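Local coordinates for fatty acid-binding protein homolog 8 (Caenorhabditis elegans, PDB 6C1Z) that binds a wide range of unsaturated fatty acids, oleic acid among them, and carries them from the lysosome to the nucleus to activate longevity genes, at residues 40-54 against 57-70. Residues are numbered along the deposited sequence; the frame is centred on the assembly and turned at random.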
# COMPACT_ATOMS: atom_id res chain seq x y z
N THR A 40 7.45 -9.73 8.48
CA THR A 40 7.23 -10.49 7.26
C THR A 40 7.87 -9.80 6.07
O THR A 40 8.20 -8.61 6.09
CB THR A 40 5.74 -10.62 6.96
OG1 THR A 40 5.20 -9.33 6.68
CG2 THR A 40 5.00 -11.26 8.13
N SER A 41 8.05 -10.58 4.99
CA SER A 41 8.49 -10.08 3.69
C SER A 41 7.40 -10.45 2.70
O SER A 41 7.46 -11.51 2.06
CB SER A 41 9.84 -10.67 3.29
OG SER A 41 10.87 -10.20 4.15
N PRO A 42 6.38 -9.60 2.55
CA PRO A 42 5.19 -9.99 1.79
C PRO A 42 5.47 -10.06 0.30
O PRO A 42 6.47 -9.56 -0.21
CB PRO A 42 4.18 -8.88 2.10
CG PRO A 42 4.98 -7.74 2.56
CD PRO A 42 6.21 -8.28 3.19
N THR A 43 4.54 -10.71 -0.40
CA THR A 43 4.48 -10.70 -1.85
C THR A 43 3.31 -9.83 -2.27
O THR A 43 2.19 -10.00 -1.79
CB THR A 43 4.28 -12.12 -2.37
OG1 THR A 43 5.41 -12.90 -1.98
CG2 THR A 43 4.14 -12.14 -3.88
N LEU A 44 3.57 -8.88 -3.16
CA LEU A 44 2.56 -7.98 -3.65
C LEU A 44 2.22 -8.39 -5.07
O LEU A 44 3.10 -8.43 -5.94
CB LEU A 44 3.06 -6.53 -3.60
CG LEU A 44 2.27 -5.46 -4.36
CD1 LEU A 44 0.85 -5.35 -3.87
CD2 LEU A 44 2.98 -4.11 -4.27
N GLU A 45 0.97 -8.73 -5.31
CA GLU A 45 0.49 -9.08 -6.63
C GLU A 45 -0.39 -7.96 -7.12
O GLU A 45 -1.34 -7.56 -6.43
CB GLU A 45 -0.31 -10.38 -6.55
CG GLU A 45 -1.14 -10.74 -7.76
CD GLU A 45 -1.95 -11.98 -7.51
OE1 GLU A 45 -2.99 -11.91 -6.81
OE2 GLU A 45 -1.52 -13.04 -8.00
N ILE A 46 -0.09 -7.46 -8.31
CA ILE A 46 -0.86 -6.40 -8.95
C ILE A 46 -1.44 -7.00 -10.22
O ILE A 46 -0.69 -7.52 -11.07
CB ILE A 46 0.00 -5.17 -9.26
CG1 ILE A 46 0.45 -4.50 -7.98
CG2 ILE A 46 -0.76 -4.17 -10.15
CD1 ILE A 46 1.51 -3.41 -8.19
N LYS A 47 -2.76 -6.93 -10.37
CA LYS A 47 -3.42 -7.42 -11.56
C LYS A 47 -4.55 -6.46 -11.92
O LYS A 47 -4.99 -5.66 -11.09
CB LYS A 47 -3.91 -8.88 -11.40
CG LYS A 47 -4.82 -9.13 -10.21
CD LYS A 47 -4.85 -10.62 -9.79
CE LYS A 47 -5.14 -11.55 -10.96
NZ LYS A 47 -5.30 -12.98 -10.52
N LEU A 48 -4.98 -6.52 -13.17
CA LEU A 48 -6.06 -5.70 -13.69
C LEU A 48 -7.11 -6.62 -14.29
O LEU A 48 -6.81 -7.37 -15.23
CB LEU A 48 -5.52 -4.72 -14.74
CG LEU A 48 -6.55 -3.86 -15.46
CD1 LEU A 48 -7.36 -3.03 -14.47
CD2 LEU A 48 -5.87 -2.97 -16.49
N ASP A 49 -8.34 -6.51 -13.80
CA ASP A 49 -9.47 -7.30 -14.29
C ASP A 49 -10.49 -6.33 -14.89
O ASP A 49 -11.25 -5.70 -14.16
CB ASP A 49 -10.10 -8.10 -13.15
CG ASP A 49 -11.33 -8.88 -13.59
OD1 ASP A 49 -11.61 -8.93 -14.81
OD2 ASP A 49 -12.02 -9.43 -12.71
N GLY A 50 -10.51 -6.22 -16.22
CA GLY A 50 -11.33 -5.23 -16.88
C GLY A 50 -10.83 -3.85 -16.54
O GLY A 50 -9.69 -3.50 -16.87
N ASP A 51 -11.65 -3.08 -15.82
CA ASP A 51 -11.23 -1.79 -15.29
C ASP A 51 -11.02 -1.79 -13.78
O ASP A 51 -10.91 -0.71 -13.19
CB ASP A 51 -12.18 -0.67 -15.72
CG ASP A 51 -13.54 -0.75 -15.09
OD1 ASP A 51 -13.92 -1.81 -14.54
OD2 ASP A 51 -14.26 0.29 -15.14
N THR A 52 -10.96 -2.95 -13.15
CA THR A 52 -10.77 -3.04 -11.71
C THR A 52 -9.35 -3.51 -11.40
O THR A 52 -8.94 -4.61 -11.80
CB THR A 52 -11.78 -3.98 -11.05
OG1 THR A 52 -13.10 -3.49 -11.32
CG2 THR A 52 -11.55 -4.04 -9.55
N TRP A 53 -8.61 -2.69 -10.67
CA TRP A 53 -7.28 -3.05 -10.20
C TRP A 53 -7.37 -3.90 -8.94
O TRP A 53 -8.24 -3.69 -8.09
CB TRP A 53 -6.45 -1.79 -9.91
CG TRP A 53 -6.01 -1.10 -11.18
CD1 TRP A 53 -6.66 -0.09 -11.82
CD2 TRP A 53 -4.87 -1.42 -11.97
NE1 TRP A 53 -5.99 0.24 -12.96
CE2 TRP A 53 -4.88 -0.55 -13.08
CE3 TRP A 53 -3.84 -2.37 -11.85
CZ2 TRP A 53 -3.90 -0.61 -14.07
CZ3 TRP A 53 -2.87 -2.42 -12.82
CH2 TRP A 53 -2.91 -1.54 -13.93
N HIS A 54 -6.40 -4.77 -8.77
CA HIS A 54 -6.25 -5.57 -7.56
C HIS A 54 -4.81 -5.45 -7.09
O HIS A 54 -3.89 -5.76 -7.85
CB HIS A 54 -6.64 -7.02 -7.84
CG HIS A 54 -8.07 -7.18 -8.21
ND1 HIS A 54 -9.05 -7.44 -7.27
CD2 HIS A 54 -8.71 -7.12 -9.40
CE1 HIS A 54 -10.22 -7.53 -7.87
NE2 HIS A 54 -10.05 -7.33 -9.17
N GLN A 57 -1.72 -8.25 -1.19
CA GLN A 57 -0.48 -8.47 -0.46
C GLN A 57 -0.62 -9.77 0.32
O GLN A 57 -1.59 -9.95 1.06
CB GLN A 57 -0.20 -7.30 0.49
CG GLN A 57 1.18 -7.31 1.10
CD GLN A 57 1.71 -5.91 1.33
OE1 GLN A 57 2.15 -5.57 2.42
NE2 GLN A 57 1.66 -5.09 0.29
N TYR A 58 0.34 -10.67 0.16
CA TYR A 58 0.28 -11.97 0.82
C TYR A 58 1.42 -12.14 1.80
O TYR A 58 2.58 -11.86 1.47
CB TYR A 58 0.33 -13.12 -0.19
CG TYR A 58 -0.86 -13.13 -1.12
CD1 TYR A 58 -2.06 -13.69 -0.70
CD2 TYR A 58 -0.77 -12.63 -2.40
CE1 TYR A 58 -3.16 -13.73 -1.54
CE2 TYR A 58 -1.88 -12.66 -3.26
CZ TYR A 58 -3.07 -13.20 -2.80
OH TYR A 58 -4.15 -13.22 -3.66
N SER A 59 1.12 -12.66 2.99
CA SER A 59 2.18 -12.93 3.95
C SER A 59 1.70 -13.95 4.96
O SER A 59 0.51 -14.25 5.04
CB SER A 59 2.62 -11.67 4.69
OG SER A 59 1.70 -11.31 5.71
N THR A 60 2.64 -14.47 5.75
CA THR A 60 2.31 -15.43 6.79
C THR A 60 1.39 -14.83 7.85
O THR A 60 0.61 -15.55 8.47
CB THR A 60 3.59 -15.98 7.45
OG1 THR A 60 4.43 -14.91 7.88
CG2 THR A 60 4.35 -16.87 6.48
N PHE A 61 1.48 -13.52 8.06
CA PHE A 61 0.71 -12.87 9.12
C PHE A 61 -0.69 -12.46 8.67
O PHE A 61 -1.64 -12.57 9.46
CB PHE A 61 1.47 -11.64 9.63
CG PHE A 61 0.78 -10.92 10.75
CD1 PHE A 61 0.58 -11.53 11.96
CD2 PHE A 61 0.33 -9.62 10.58
CE1 PHE A 61 -0.06 -10.87 13.00
CE2 PHE A 61 -0.31 -8.95 11.61
CZ PHE A 61 -0.51 -9.58 12.82
N LYS A 62 -0.85 -11.96 7.46
CA LYS A 62 -2.17 -11.59 6.98
C LYS A 62 -2.11 -11.41 5.47
O LYS A 62 -1.11 -10.92 4.94
CB LYS A 62 -2.66 -10.28 7.62
CG LYS A 62 -4.12 -9.98 7.31
CD LYS A 62 -4.59 -8.69 7.95
CE LYS A 62 -6.06 -8.42 7.66
NZ LYS A 62 -6.31 -8.22 6.20
N ASN A 63 -3.18 -11.82 4.79
CA ASN A 63 -3.38 -11.49 3.38
C ASN A 63 -4.29 -10.27 3.31
O ASN A 63 -5.30 -10.21 4.02
CB ASN A 63 -4.02 -12.65 2.61
CG ASN A 63 -3.15 -13.88 2.57
OD1 ASN A 63 -1.94 -13.83 2.79
ND2 ASN A 63 -3.77 -15.02 2.28
N ASN A 64 -3.92 -9.30 2.48
CA ASN A 64 -4.64 -8.04 2.36
C ASN A 64 -4.93 -7.82 0.89
O ASN A 64 -4.01 -7.59 0.10
CB ASN A 64 -3.79 -6.88 2.87
CG ASN A 64 -3.21 -7.13 4.23
OD1 ASN A 64 -3.86 -7.72 5.09
ND2 ASN A 64 -1.98 -6.69 4.43
N LYS A 65 -6.21 -7.87 0.53
CA LYS A 65 -6.61 -7.75 -0.86
C LYS A 65 -7.36 -6.44 -1.03
O LYS A 65 -8.30 -6.14 -0.29
CB LYS A 65 -7.46 -8.94 -1.28
CG LYS A 65 -6.77 -10.28 -1.03
CD LYS A 65 -7.21 -11.38 -1.99
CE LYS A 65 -8.65 -11.81 -1.76
NZ LYS A 65 -9.07 -12.91 -2.68
N LEU A 66 -6.92 -5.65 -1.98
CA LEU A 66 -7.52 -4.35 -2.24
C LEU A 66 -7.93 -4.33 -3.70
O LEU A 66 -7.10 -4.57 -4.57
CB LEU A 66 -6.49 -3.26 -1.95
CG LEU A 66 -6.94 -1.83 -2.19
CD1 LEU A 66 -8.08 -1.45 -1.28
CD2 LEU A 66 -5.76 -0.91 -1.97
N ALA A 67 -9.18 -4.00 -3.95
CA ALA A 67 -9.72 -3.82 -5.28
C ALA A 67 -10.19 -2.38 -5.40
O ALA A 67 -10.75 -1.82 -4.45
CB ALA A 67 -10.90 -4.76 -5.52
N PHE A 68 -9.96 -1.76 -6.56
CA PHE A 68 -10.40 -0.40 -6.74
C PHE A 68 -10.46 -0.07 -8.22
O PHE A 68 -9.79 -0.71 -9.05
CB PHE A 68 -9.47 0.59 -6.02
CG PHE A 68 -8.03 0.52 -6.48
CD1 PHE A 68 -7.57 1.29 -7.54
CD2 PHE A 68 -7.13 -0.30 -5.83
CE1 PHE A 68 -6.27 1.23 -7.94
CE2 PHE A 68 -5.79 -0.35 -6.22
CZ PHE A 68 -5.36 0.40 -7.29
N LYS A 69 -11.22 0.98 -8.53
CA LYS A 69 -11.11 1.66 -9.81
C LYS A 69 -10.46 3.01 -9.61
O LYS A 69 -10.70 3.71 -8.62
CB LYS A 69 -12.47 1.81 -10.48
CG LYS A 69 -13.13 0.47 -10.70
CD LYS A 69 -14.47 0.62 -11.38
CE LYS A 69 -15.24 -0.69 -11.38
NZ LYS A 69 -14.62 -1.72 -12.26
N ILE A 70 -9.54 3.34 -10.53
CA ILE A 70 -8.86 4.62 -10.52
C ILE A 70 -9.89 5.74 -10.52
O ILE A 70 -10.86 5.71 -11.28
CB ILE A 70 -7.91 4.69 -11.74
CG1 ILE A 70 -6.77 3.69 -11.60
CG2 ILE A 70 -7.37 6.07 -11.95
CD1 ILE A 70 -5.90 3.99 -10.45
O HOH W 1 -9.51 1.61 -12.82
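Two consecutive antiparallel hairpins of the fatty acid-binding protein β-barrel meet here, with strand 52-58 shared between 43-49 and 64-68. Thr43 and Tyr58 form a hydrogen-bonded pair at one end (Thr43 N to Tyr58 O, 2.9 Å), Trp53 and Phe68 another at the far end (Trp53 N to Phe68 O, 2.8 Å). With CG set between its backbone N and carbonyl carbon (chi1 58°), Phe68 turns its ring so that one face receives Trp53 CB, 3.8 Å from the ring centroid. Beside the turn at Asp49-Thr52, Lys69 bends at its last torsion (chi4 -68°) and brings NZ to Thr52 OG1 (2.5 Å) and, in a salt bridge, to Asp51 OD1 (2.4 Å). Both distances are unusually short, so the ammonium position is doubtful though the pairing is clear. A valine in place of Thr52 would probably cost the ammonium its hydroxyl acceptor, with Asp51 its remaining partner in this contact. At the open end of the first hairpin, Pro42 CB lies alongside Gln57 CG at 3.5 Å, and Thr40 CG2 touches both Thr60 OG1 and Phe61 CB. Beyond these segments, Phe61 packs on helix 31-39, Trp53 meets Phe95 edge-to-face, and Phe68 touches Phe74 of strand 74-77.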